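Local atomic coordinates of hydrazine synthase subunit gamma (Candidatus Kuenenia stuttgartiensis, PDB entry 5C2V), a protein that forms the part of the hydrazine synthase complex that reduces nitric oxide to hydroxylamine, carrying two heme c groups in two alpha-helical lobes. Residues C[274-279]-C[285-290]. Residues are numbered along the deposited sequence; the frame is centred on the assembly and turned at random.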
ATOM      1  N   GLY C 274     -27.347  44.427   9.115  1.00 47.23           N
ATOM      2  CA  GLY C 274     -26.431  45.155   8.269  1.00 36.71           C
ATOM      3  C   GLY C 274     -26.975  45.234   6.857  1.00 45.68           C
ATOM      4  O   GLY C 274     -26.230  45.159   5.882  1.00 62.22           O
ATOM      5  N   GLY C 275     -28.289  45.372   6.745  1.00 61.54           N
ATOM      6  CA  GLY C 275     -28.923  45.473   5.446  1.00 48.25           C
ATOM      7  C   GLY C 275     -28.575  46.779   4.761  1.00 55.35           C
ATOM      8  O   GLY C 275     -28.461  46.839   3.538  1.00 47.96           O
ATOM      9  N   ALA C 276     -28.382  47.824   5.561  1.00 54.36           N
ATOM     10  CA  ALA C 276     -28.110  49.156   5.034  1.00 53.05           C
ATOM     11  C   ALA C 276     -26.612  49.408   4.911  1.00 56.71           C
ATOM     12  O   ALA C 276     -25.899  49.487   5.911  1.00 52.46           O
ATOM     13  CB  ALA C 276     -28.754  50.210   5.914  1.00 61.40           C
ATOM     14  N   ARG C 277     -26.145  49.539   3.673  1.00 55.22           N
ATOM     15  CA  ARG C 277     -24.720  49.683   3.394  1.00 69.89           C
ATOM     16  C   ARG C 277     -24.215  51.106   3.631  1.00 54.31           C
ATOM     17  O   ARG C 277     -23.063  51.303   4.018  1.00 55.00           O
ATOM     18  CB  ARG C 277     -24.430  49.237   1.960  1.00 55.75           C
ATOM     19  CG  ARG C 277     -24.494  47.726   1.799  1.00 48.62           C
ATOM     20  CD  ARG C 277     -24.691  47.291   0.358  1.00 51.63           C
ATOM     21  NE  ARG C 277     -24.725  45.834   0.254  1.00 57.15           N
ATOM     22  CZ  ARG C 277     -25.038  45.166  -0.850  1.00 54.62           C
ATOM     23  NH1 ARG C 277     -25.352  45.819  -1.960  1.00 49.73           N
ATOM     24  NH2 ARG C 277     -25.039  43.840  -0.844  1.00 48.74           N
ATOM     25  N   THR C 278     -25.073  52.092   3.395  1.00 62.56           N
ATOM     26  CA  THR C 278     -24.748  53.478   3.719  1.00 68.89           C
ATOM     27  C   THR C 278     -25.874  54.104   4.535  1.00 50.44           C
ATOM     28  O   THR C 278     -26.974  53.555   4.605  1.00 65.14           O
ATOM     29  CB  THR C 278     -24.500  54.329   2.455  1.00 54.59           C
ATOM     30  OG1 THR C 278     -25.647  54.270   1.599  1.00 49.15           O
ATOM     31  CG2 THR C 278     -23.278  53.824   1.698  1.00 39.16           C
ATOM     32  N   LEU C 279     -25.588  55.245   5.157  1.00 68.59           N
ATOM     33  CA  LEU C 279     -26.590  55.988   5.918  1.00 49.48           C
ATOM     34  C   LEU C 279     -27.813  56.288   5.059  1.00 49.57           C
ATOM     35  O   LEU C 279     -28.954  56.180   5.516  1.00 71.33           O
ATOM     36  CB  LEU C 279     -25.990  57.289   6.458  1.00 32.02           C
ATOM     37  CG  LEU C 279     -25.004  57.157   7.619  1.00 39.58           C
ATOM     38  CD1 LEU C 279     -24.196  58.431   7.792  1.00 42.68           C
ATOM     39  CD2 LEU C 279     -25.752  56.826   8.900  1.00 52.88           C
ATOM     40  N   ASN C 285     -35.661  54.057   1.544  1.00 51.24           N
ATOM     41  CA  ASN C 285     -36.690  53.015   1.459  1.00 68.84           C
ATOM     42  C   ASN C 285     -36.312  51.910   0.485  1.00 73.51           C
ATOM     43  O   ASN C 285     -37.124  51.468  -0.330  1.00 53.17           O
ATOM     44  CB  ASN C 285     -38.046  53.613   1.065  1.00 65.56           C
ATOM     45  CG  ASN C 285     -38.613  54.530   2.129  1.00 80.35           C
ATOM     46  OD1 ASN C 285     -38.393  54.328   3.322  1.00 77.43           O
ATOM     47  ND2 ASN C 285     -39.350  55.549   1.700  1.00 76.29           N
ATOM     48  N   THR C 286     -35.064  51.473   0.585  1.00 65.62           N
ATOM     49  CA  THR C 286     -34.544  50.374  -0.214  1.00 69.10           C
ATOM     50  C   THR C 286     -34.551  49.090   0.610  1.00 71.89           C
ATOM     51  O   THR C 286     -35.196  48.106   0.246  1.00 63.83           O
ATOM     52  CB  THR C 286     -33.124  50.671  -0.724  1.00 71.08           C
ATOM     53  OG1 THR C 286     -32.311  51.125   0.365  1.00 72.59           O
ATOM     54  CG2 THR C 286     -33.161  51.749  -1.798  1.00 52.33           C
ATOM     55  N   VAL C 287     -33.819  49.109   1.720  1.00 66.52           N
ATOM     56  CA  VAL C 287     -33.665  47.932   2.570  1.00 62.72           C
ATOM     57  C   VAL C 287     -34.756  47.797   3.638  1.00 57.62           C
ATOM     58  O   VAL C 287     -34.686  46.906   4.485  1.00 60.24           O
ATOM     59  CB  VAL C 287     -32.291  47.935   3.266  1.00 71.65           C
ATOM     60  CG1 VAL C 287     -31.179  47.823   2.237  1.00 75.07           C
ATOM     61  CG2 VAL C 287     -32.122  49.190   4.104  1.00 72.99           C
ATOM     62  N   ASN C 288     -35.751  48.680   3.611  1.00 74.27           N
ATOM     63  CA  ASN C 288     -36.889  48.568   4.525  1.00 60.24           C
ATOM     64  C   ASN C 288     -38.223  48.861   3.838  1.00 51.80           C
ATOM     65  O   ASN C 288     -38.255  49.419   2.742  1.00 62.10           O
ATOM     66  CB  ASN C 288     -36.709  49.502   5.725  1.00 57.74           C
ATOM     67  CG  ASN C 288     -36.550  50.955   5.318  1.00 67.02           C
ATOM     68  OD1 ASN C 288     -37.533  51.661   5.094  1.00 54.95           O
ATOM     69  ND2 ASN C 288     -35.306  51.411   5.228  1.00 66.30           N
ATOM     70  N   ASP C 289     -39.318  48.479   4.491  1.00 57.24           N
ATOM     71  CA  ASP C 289     -40.658  48.707   3.949  1.00 70.15           C
ATOM     72  C   ASP C 289     -40.953  50.197   3.821  1.00 70.26           C
ATOM     73  O   ASP C 289     -40.390  51.013   4.552  1.00 63.04           O
ATOM     74  CB  ASP C 289     -41.717  48.032   4.824  1.00 61.51           C
ATOM     75  CG  ASP C 289     -41.794  46.534   4.597  1.00 73.46           C
ATOM     76  OD1 ASP C 289     -41.420  46.078   3.497  1.00 77.12           O
ATOM     77  OD2 ASP C 289     -42.233  45.813   5.518  1.00 84.67           O
ATOM     78  N   LYS C 290     -41.835  50.545   2.889  1.00 61.46           N
ATOM     79  CA  LYS C 290     -42.073  51.943   2.544  1.00 74.16           C
ATOM     80  C   LYS C 290     -42.643  52.748   3.707  1.00 71.70           C
ATOM     81  O   LYS C 290     -43.686  52.408   4.268  1.00 60.27           O
ATOM     82  CB  LYS C 290     -43.016  52.033   1.343  1.00 67.47           C
ATOM     83  CG  LYS C 290     -42.954  53.358   0.606  1.00 74.48           C
ATOM     84  CD  LYS C 290     -43.808  53.325  -0.650  1.00 76.64           C
ATOM     85  CE  LYS C 290     -43.540  54.534  -1.528  1.00 78.04           C
ATOM     86  NZ  LYS C 290     -42.120  54.582  -1.973  1.00 79.43           N
TER
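In the cytochrome c-like lobe of the gamma subunit that carries heme 2, two parts of the long loop between strand 256-257 and helix 301-312 come together where V287 packs against G275 and A276. The valine's CB points toward 274-279, and its two methyls divide the work. CG1 comes over the peptide that links G275 to A276, with V287 CG1 3.2 Å from G275 O and 3.8 Å from G275 C. CG2 goes to the apolar partner, A276, where V287 CG2 and A276 CB are 4.0 Å apart. The first torsion fixes this division: with chi1 at -64°, CG1 stands opposite the carbonyl carbon of V287, while CG2 falls between that carbon and the backbone N, which puts both methyls on one face of the G275-A276 peptide, CG1 toward the carbonyl and CG2 toward A276. The nearest alpha carbons are those of G275 and V287, with G275 CA and V287 CA 6.1 Å apart, and G275 has no side chain between its backbone and the valine.

The example illustrates how a single branched side chain can join two parts of a loop that lacks regular structure. All three touching residues are buried, although only 101 Å² is covered between the segments, and the contact is one of van der Waals packing. Its location is more telling than its size: the side chain of A276 lies about 7 Å from a bound heme c, and G275 follows shortly after T269, a ligand of the second calcium ion. H293, an axial ligand of heme 2, comes a few residues after V287 in the same loop. Polar ties to the rest of the lobe flank the packing, since the carbonyl of V287 accepts a hydrogen bond from R213 and the guanidinium of R277 forms a salt bridge with E236.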